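Local coordinates for aldehyde dehydrogenase (Burkholderia vietnamiensis, PDB 5KF0), which probably oxidises aldehydes to carboxylic acids, using the nicotinamide cofactor that it binds as NADPH in this crystal, at residues A[260-274]-A[295-309]. Numbering follows the deposited sequence.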
# COMPACT_ATOMS: atom_id res chain seq x y z
N GLY A 260 -5.17 30.32 -8.53
CA GLY A 260 -6.53 30.10 -9.02
C GLY A 260 -7.48 31.12 -8.43
O GLY A 260 -7.08 32.03 -7.70
N ASN A 261 -8.76 30.96 -8.77
CA ASN A 261 -9.83 31.83 -8.28
C ASN A 261 -10.84 30.96 -7.52
O ASN A 261 -11.98 30.77 -7.97
CB ASN A 261 -10.50 32.62 -9.45
CG ASN A 261 -11.10 31.71 -10.52
OD1 ASN A 261 -10.77 30.52 -10.62
ND2 ASN A 261 -12.00 32.28 -11.32
N ALA A 262 -10.43 30.47 -6.35
CA ALA A 262 -11.15 29.39 -5.69
C ALA A 262 -12.57 29.79 -5.30
O ALA A 262 -12.83 30.92 -4.88
CB ALA A 262 -10.38 28.92 -4.45
N ALA A 263 -13.49 28.83 -5.42
CA ALA A 263 -14.90 29.01 -5.12
C ALA A 263 -15.34 28.20 -3.91
O ALA A 263 -14.83 27.09 -3.66
CB ALA A 263 -15.78 28.62 -6.32
N ALA A 264 -16.33 28.73 -3.18
CA ALA A 264 -17.03 28.00 -2.14
C ALA A 264 -18.52 27.97 -2.47
O ALA A 264 -19.09 29.02 -2.81
CB ALA A 264 -16.83 28.64 -0.77
N ILE A 265 -19.14 26.80 -2.38
CA ILE A 265 -20.58 26.62 -2.58
C ILE A 265 -21.25 26.48 -1.23
O ILE A 265 -20.78 25.70 -0.38
CB ILE A 265 -20.87 25.38 -3.45
CG1 ILE A 265 -20.35 25.59 -4.87
CG2 ILE A 265 -22.37 25.08 -3.45
CD1 ILE A 265 -20.37 24.31 -5.70
N VAL A 266 -22.35 27.21 -1.02
CA VAL A 266 -23.19 27.07 0.17
C VAL A 266 -24.51 26.44 -0.26
O VAL A 266 -25.31 27.08 -0.96
CB VAL A 266 -23.42 28.42 0.87
CG1 VAL A 266 -24.28 28.22 2.12
CG2 VAL A 266 -22.08 29.09 1.21
N ASP A 267 -24.74 25.20 0.16
CA ASP A 267 -25.91 24.43 -0.26
C ASP A 267 -27.16 24.85 0.50
O ASP A 267 -27.12 25.58 1.49
CB ASP A 267 -25.63 22.93 -0.05
CG ASP A 267 -26.43 22.03 -0.98
OD1 ASP A 267 -26.19 20.80 -0.92
OD2 ASP A 267 -27.29 22.51 -1.75
N ALA A 268 -28.30 24.35 0.02
CA ALA A 268 -29.61 24.73 0.53
C ALA A 268 -29.87 24.26 1.96
O ALA A 268 -30.80 24.77 2.60
CB ALA A 268 -30.69 24.18 -0.41
N ASP A 269 -29.07 23.32 2.48
CA ASP A 269 -29.31 22.71 3.78
C ASP A 269 -28.52 23.37 4.91
O ASP A 269 -28.44 22.80 6.01
CB ASP A 269 -28.99 21.20 3.72
CG ASP A 269 -27.54 20.91 3.33
OD1 ASP A 269 -26.75 21.85 3.12
OD2 ASP A 269 -27.19 19.71 3.21
N GLN A 270 -27.98 24.56 4.69
CA GLN A 270 -27.02 25.16 5.61
C GLN A 270 -27.63 26.21 6.55
O GLN A 270 -26.87 26.87 7.27
CB GLN A 270 -25.87 25.78 4.82
CG GLN A 270 -25.02 24.73 4.10
CD GLN A 270 -24.32 23.83 5.09
OE1 GLN A 270 -23.46 24.29 5.85
NE2 GLN A 270 -24.69 22.55 5.10
N PHE A 271 -28.95 26.38 6.57
CA PHE A 271 -29.51 27.49 7.35
C PHE A 271 -29.09 27.45 8.81
O PHE A 271 -28.72 28.48 9.40
CB PHE A 271 -31.04 27.52 7.25
CG PHE A 271 -31.65 28.67 8.01
CD1 PHE A 271 -31.72 29.93 7.43
CD2 PHE A 271 -32.12 28.51 9.30
CE1 PHE A 271 -32.26 31.01 8.13
CE2 PHE A 271 -32.66 29.57 10.00
CZ PHE A 271 -32.73 30.82 9.41
N GLU A 272 -29.12 26.26 9.43
CA GLU A 272 -28.84 26.16 10.85
C GLU A 272 -27.38 26.42 11.21
O GLU A 272 -27.08 26.61 12.40
CB GLU A 272 -29.27 24.79 11.38
CG GLU A 272 -30.77 24.56 11.32
CD GLU A 272 -31.54 25.51 12.20
OE1 GLU A 272 -31.10 25.73 13.36
OE2 GLU A 272 -32.56 26.06 11.75
N GLN A 273 -26.45 26.40 10.26
CA GLN A 273 -25.07 26.72 10.62
C GLN A 273 -24.53 27.88 9.80
O GLN A 273 -23.34 27.95 9.49
CB GLN A 273 -24.16 25.50 10.53
CG GLN A 273 -24.02 24.83 9.18
CD GLN A 273 -22.85 23.83 9.18
OE1 GLN A 273 -22.42 23.38 10.24
NE2 GLN A 273 -22.32 23.51 7.98
N LEU A 274 -25.40 28.85 9.48
CA LEU A 274 -24.96 29.99 8.67
C LEU A 274 -23.87 30.80 9.36
O LEU A 274 -22.97 31.32 8.69
CB LEU A 274 -26.15 30.89 8.33
CG LEU A 274 -26.93 30.46 7.08
CD1 LEU A 274 -28.02 31.48 6.76
CD2 LEU A 274 -26.00 30.26 5.88
N GLY A 295 -7.24 31.20 -1.44
CA GLY A 295 -8.17 32.16 -0.87
C GLY A 295 -9.52 32.08 -1.57
O GLY A 295 -9.62 31.81 -2.78
N VAL A 296 -10.58 32.29 -0.80
CA VAL A 296 -11.93 32.30 -1.37
C VAL A 296 -12.12 33.57 -2.19
O VAL A 296 -12.09 34.68 -1.65
CB VAL A 296 -12.99 32.19 -0.28
CG1 VAL A 296 -14.40 32.44 -0.85
CG2 VAL A 296 -12.90 30.81 0.40
N GLN A 297 -12.35 33.41 -3.49
CA GLN A 297 -12.62 34.53 -4.38
C GLN A 297 -14.06 34.58 -4.84
O GLN A 297 -14.59 35.67 -5.07
CB GLN A 297 -11.69 34.47 -5.60
CG GLN A 297 -11.74 35.71 -6.52
CD GLN A 297 -10.65 35.64 -7.59
OE1 GLN A 297 -9.54 35.17 -7.34
NE2 GLN A 297 -10.96 36.14 -8.78
N ARG A 298 -14.73 33.43 -4.97
CA ARG A 298 -16.08 33.35 -5.48
C ARG A 298 -16.93 32.56 -4.50
O ARG A 298 -16.50 31.51 -4.02
CB ARG A 298 -16.11 32.67 -6.86
CG ARG A 298 -15.26 33.38 -7.91
CD ARG A 298 -15.32 32.65 -9.26
NE ARG A 298 -14.56 31.40 -9.24
CZ ARG A 298 -14.89 30.30 -9.89
NH1 ARG A 298 -16.02 30.25 -10.62
NH2 ARG A 298 -14.12 29.22 -9.80
N ILE A 299 -18.11 33.08 -4.19
CA ILE A 299 -18.99 32.47 -3.20
C ILE A 299 -20.35 32.25 -3.87
O ILE A 299 -21.03 33.21 -4.22
CB ILE A 299 -19.14 33.35 -1.95
CG1 ILE A 299 -17.77 33.58 -1.29
CG2 ILE A 299 -20.11 32.70 -0.97
CD1 ILE A 299 -17.81 34.67 -0.21
N LEU A 300 -20.74 30.98 -4.03
CA LEU A 300 -21.99 30.62 -4.70
C LEU A 300 -22.96 30.11 -3.64
O LEU A 300 -22.68 29.11 -2.97
CB LEU A 300 -21.74 29.56 -5.77
CG LEU A 300 -20.83 29.98 -6.92
CD1 LEU A 300 -19.35 29.64 -6.63
CD2 LEU A 300 -21.27 29.33 -8.22
N VAL A 301 -24.10 30.79 -3.49
CA VAL A 301 -25.01 30.55 -2.38
C VAL A 301 -26.40 30.18 -2.90
O VAL A 301 -26.94 30.86 -3.79
CB VAL A 301 -25.09 31.77 -1.46
CG1 VAL A 301 -26.02 31.52 -0.32
CG2 VAL A 301 -23.68 32.15 -0.97
N HIS A 302 -26.98 29.12 -2.34
CA HIS A 302 -28.31 28.71 -2.77
C HIS A 302 -29.31 29.84 -2.55
O HIS A 302 -29.30 30.51 -1.51
CB HIS A 302 -28.78 27.46 -2.03
CG HIS A 302 -30.01 26.85 -2.64
ND1 HIS A 302 -31.29 27.14 -2.20
CD2 HIS A 302 -30.16 26.00 -3.68
CE1 HIS A 302 -32.17 26.48 -2.93
NE2 HIS A 302 -31.51 25.77 -3.83
N ALA A 303 -30.20 30.03 -3.52
CA ALA A 303 -31.09 31.19 -3.49
C ALA A 303 -31.96 31.22 -2.24
O ALA A 303 -32.34 32.30 -1.78
CB ALA A 303 -31.95 31.20 -4.75
N SER A 304 -32.28 30.06 -1.66
CA SER A 304 -33.16 30.02 -0.49
C SER A 304 -32.54 30.70 0.72
O SER A 304 -33.26 31.21 1.59
CB SER A 304 -33.53 28.58 -0.15
OG SER A 304 -32.38 27.85 0.25
N LEU A 305 -31.21 30.74 0.81
CA LEU A 305 -30.43 31.28 1.92
C LEU A 305 -29.69 32.56 1.57
O LEU A 305 -29.00 33.12 2.43
CB LEU A 305 -29.41 30.24 2.39
CG LEU A 305 -29.91 28.85 2.76
CD1 LEU A 305 -28.74 27.97 3.23
CD2 LEU A 305 -30.97 28.98 3.82
N TYR A 306 -29.74 32.99 0.30
CA TYR A 306 -28.87 34.05 -0.19
C TYR A 306 -29.00 35.33 0.63
O TYR A 306 -27.99 35.92 1.05
CB TYR A 306 -29.16 34.31 -1.66
CG TYR A 306 -28.23 35.31 -2.31
CD1 TYR A 306 -27.08 34.89 -2.98
CD2 TYR A 306 -28.50 36.68 -2.27
CE1 TYR A 306 -26.24 35.80 -3.59
CE2 TYR A 306 -27.66 37.59 -2.86
CZ TYR A 306 -26.53 37.14 -3.52
OH TYR A 306 -25.69 38.06 -4.12
N ASP A 307 -30.23 35.81 0.85
CA ASP A 307 -30.40 37.10 1.51
C ASP A 307 -29.91 37.07 2.96
O ASP A 307 -29.28 38.02 3.42
CB ASP A 307 -31.86 37.54 1.47
CG ASP A 307 -32.30 37.94 0.08
OD1 ASP A 307 -31.45 38.09 -0.81
OD2 ASP A 307 -33.52 38.11 -0.11
N THR A 308 -30.19 35.98 3.68
CA THR A 308 -29.74 35.91 5.07
C THR A 308 -28.22 35.77 5.15
O THR A 308 -27.57 36.44 5.97
CB THR A 308 -30.42 34.75 5.79
OG1 THR A 308 -31.84 34.95 5.74
CG2 THR A 308 -29.98 34.70 7.24
N LEU A 309 -27.64 34.91 4.32
CA LEU A 309 -26.18 34.80 4.30
C LEU A 309 -25.55 36.13 3.92
O LEU A 309 -24.55 36.55 4.52
CB LEU A 309 -25.74 33.70 3.34
CG LEU A 309 -24.23 33.43 3.31
CD1 LEU A 309 -23.95 31.95 3.05
CD2 LEU A 309 -23.53 34.28 2.25
O HOH W 1 -8.01 31.18 -4.90
O HOH W 2 -11.03 28.01 -9.26
O HOH W 3 -33.17 26.01 1.84
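Strands 263-266 and 298-302 are the two parallel strands of a beta-alpha-beta unit, joined by helix 274-286, and A263, A264, I265 and V266 pair with R298, I299, L300 and V301. Backbone bonds run to and fro between them, from A264 N to R298 O, L300 N to A264 O, V266 N to L300 O and H302 N to V266 O. At the start, A262 O receives two neighbouring amides, Q297 N in its carbonyl plane and R298 N tilted 22° from it. The R298 side chain, bent at chi3 (-73°), swings back to grip N261 O side-on, with NE at 2.9 Å and NH2 at 3.2 Å; the oxygen lies in the guanidinium plane. A263 CB lies over the rim of one guanidinium face and N261 ND2 over the opposite one, the amide turned only 16° from parallel. Further bonds from R298 NH1 to R407 O and from N261 OD1 and ND2 to S411 OG and Y384 O secure both flat groups.

In the wider sheet, strand 416-420 flanks 263-266 and strand 392-398 flanks 298-302, making this pair interior, as expected of the Rossmann-like catalytic domain of aldehyde dehydrogenases. A263, I265 and L300 face helix 401-409, with A263 CB 3.7 Å from L300 CD1; A264, V266 and I299 face helix 274-286.

Beyond the strands, the D267-Q270 type I turn meets the H302 ring: A268 CB stands over its centre, 3.5 Å from the centroid, in a CH-pi contact. The ring is also held by a hydrogen bond between H302 ND1 and S304 OG, 2.8 Å long. In the conformer modelled here, L305 fits one methyl, CD1, against D267 O and the other, CD2, against F271 CB near the ring edge. L309 CD1 meets V266 tip to tip and L274 CD2 crosswise, joining the beginnings of helices 274-286 and 306-319.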